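Local atomic coordinates of hydrogen peroxide-inducible genes activator (Corynebacterium glutamicum, PDB entry 6G1B), a protein that probably senses hydrogen peroxide and, as a LysR-type transcriptional regulator, controls peroxide-inducible genes by binding DNA through its helix-turn-helix domain. Residues A154-P159 against G284-S289. The protein carries 1 engineered substitution. Sequence-based numbering, arbitrary orientation.
Sequences AMMALP and GLVYRS. With 1PS (3-pyridinium-1-ylpropane-1-sulfonate), chain E; PEO (hydrogen peroxide), chain H.
Met156 and Val286 meet at the apolar centre of this strand pair. Met156 has CG wedged between its own backbone N and carbonyl carbon (chi1 58°), and this lays CG and SD against one Val286 methyl; the 3.3 Å from Met156 CG to Val286 CG1 is doubtful, since that methyl is modelled near an eclipsed chi1 (3°). Leu158 CD2 lies 4.0 Å from Val286 CG1, while its whole isobutyl end, CG and both methyls, covers the bare backbone of Gly284, with Leu158 CG 3.7 Å from Gly284 CA. Helix 139-147 covers the Met156–Val286 face. On the other face Met155 CB touches Leu285 CD2 at 3.9 Å, and both side chains also pack on Leu304 of helix 294-317.

Between these layers runs the polar ladder. Ala154 and Val286 exchange two bonds, Val286 N to Ala154 O being the shorter at 2.7 Å; Met156 and Gly284 exchange two more, Gly284 N reaching Met156 O at 2.8 Å. At the non-hydrogen-bonded pair Met155–Leu285, CA-H...O contacts run from Leu285 CA to Ala154 O and from Met155 CA to Gly284 O. Farther along, Tyr287 OH comes within 2.9 Å of O2 of a hydrogen peroxide, probably from the crystallisation liquor, and Ser289 borders the pyridinium-propanesulfonate. Two reciprocal pairs of backbone bonds thus satisfy Ala154, Met156, Gly284 and Val286 across the contact, while Met155 and Leu285 bond outward to neighbouring strands, extending the substrate-binding domain's sheet.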
# COMPACT_ATOMS: atom_id res chain seq x y z
N ALA A 154 -19.16 25.33 -1.55
CA ALA A 154 -19.43 24.74 -0.24
C ALA A 154 -20.86 25.07 0.18
O ALA A 154 -21.27 26.22 0.13
CB ALA A 154 -18.45 25.28 0.79
N MET A 155 -21.60 24.05 0.61
CA MET A 155 -22.95 24.22 1.12
C MET A 155 -22.81 24.25 2.63
O MET A 155 -22.38 23.28 3.22
CB MET A 155 -23.85 23.09 0.65
CG MET A 155 -25.27 23.16 1.13
SD MET A 155 -26.16 21.71 0.55
CE MET A 155 -27.81 22.05 1.17
N MET A 156 -23.21 25.36 3.25
CA MET A 156 -22.95 25.59 4.66
C MET A 156 -23.87 26.67 5.25
O MET A 156 -24.66 27.27 4.54
CB MET A 156 -21.48 25.98 4.82
CG MET A 156 -21.08 27.22 4.02
SD MET A 156 -19.34 27.66 4.19
CE MET A 156 -19.47 28.52 5.74
N ALA A 157 -23.77 26.89 6.56
CA ALA A 157 -24.56 27.95 7.24
C ALA A 157 -23.99 29.33 6.93
O ALA A 157 -22.78 29.54 6.93
CB ALA A 157 -24.57 27.72 8.75
N LEU A 158 -24.86 30.25 6.60
CA LEU A 158 -24.50 31.65 6.38
C LEU A 158 -24.81 32.43 7.64
O LEU A 158 -25.71 32.05 8.40
CB LEU A 158 -25.29 32.25 5.22
CG LEU A 158 -25.28 31.45 3.92
CD1 LEU A 158 -26.01 32.26 2.86
CD2 LEU A 158 -23.87 31.08 3.47
N PRO A 159 -24.07 33.51 7.89
CA PRO A 159 -22.97 34.03 7.07
C PRO A 159 -21.74 33.16 7.20
O PRO A 159 -21.53 32.55 8.24
CB PRO A 159 -22.76 35.44 7.62
CG PRO A 159 -23.26 35.38 9.02
CD PRO A 159 -24.39 34.40 9.02
N GLY A 284 -26.66 28.14 2.73
CA GLY A 284 -26.24 28.80 1.49
C GLY A 284 -25.12 28.08 0.74
O GLY A 284 -24.50 27.17 1.25
N LEU A 285 -24.88 28.50 -0.48
CA LEU A 285 -23.72 28.02 -1.26
C LEU A 285 -22.66 29.11 -1.21
O LEU A 285 -22.98 30.27 -1.46
CB LEU A 285 -24.12 27.78 -2.68
CG LEU A 285 -24.71 26.48 -3.13
CD1 LEU A 285 -24.66 26.50 -4.67
CD2 LEU A 285 -23.94 25.28 -2.58
N VAL A 286 -21.42 28.77 -0.85
CA VAL A 286 -20.36 29.76 -0.87
C VAL A 286 -19.26 29.40 -1.87
O VAL A 286 -18.83 28.25 -1.95
CB VAL A 286 -19.89 30.25 0.55
CG1 VAL A 286 -20.59 29.54 1.67
CG2 VAL A 286 -18.40 30.30 0.73
N TYR A 287 -18.82 30.38 -2.65
CA TYR A 287 -17.81 30.11 -3.69
C TYR A 287 -16.81 31.26 -3.80
O TYR A 287 -17.05 32.32 -3.24
CB TYR A 287 -18.49 29.78 -5.01
CG TYR A 287 -19.22 30.94 -5.66
CD1 TYR A 287 -20.56 31.20 -5.38
CD2 TYR A 287 -18.56 31.75 -6.59
CE1 TYR A 287 -21.23 32.25 -6.00
CE2 TYR A 287 -19.21 32.80 -7.23
CZ TYR A 287 -20.53 33.06 -6.92
OH TYR A 287 -21.13 34.12 -7.56
N ARG A 288 -15.70 31.03 -4.48
CA ARG A 288 -14.64 32.06 -4.62
C ARG A 288 -15.08 33.13 -5.60
O ARG A 288 -15.49 32.81 -6.73
CB ARG A 288 -13.34 31.42 -5.12
CG ARG A 288 -12.72 30.30 -4.29
CD ARG A 288 -11.43 29.78 -4.96
NE ARG A 288 -11.75 29.07 -6.20
CZ ARG A 288 -12.22 27.83 -6.29
NH1 ARG A 288 -12.39 27.05 -5.21
NH2 ARG A 288 -12.52 27.36 -7.48
N SER A 289 -14.99 34.41 -5.21
CA SER A 289 -15.16 35.57 -6.15
C SER A 289 -14.41 35.48 -7.48
O SER A 289 -14.88 36.00 -8.48
CB SER A 289 -14.65 36.86 -5.52
OG SER A 289 -15.56 37.21 -4.55
N1 1PS E . -16.01 36.60 -12.05
C1 1PS E . -14.69 36.44 -11.75
C2 1PS E . -13.77 36.17 -12.76
C3 1PS E . -16.41 36.48 -13.35
C4 1PS E . -15.49 36.21 -14.35
C5 1PS E . -14.18 36.06 -14.04
C6 1PS E . -16.99 36.86 -11.01
C7 1PS E . -16.78 38.19 -10.29
C8 1PS E . -17.46 38.14 -8.92
S1 1PS E . -17.86 39.82 -8.38
O1 1PS E . -18.38 39.80 -6.96
O2 1PS E . -18.86 40.46 -9.30
O3 1PS E . -16.67 40.73 -8.53
O1 PEO H . -23.92 35.75 -5.43
O2 PEO H . -23.78 35.12 -6.76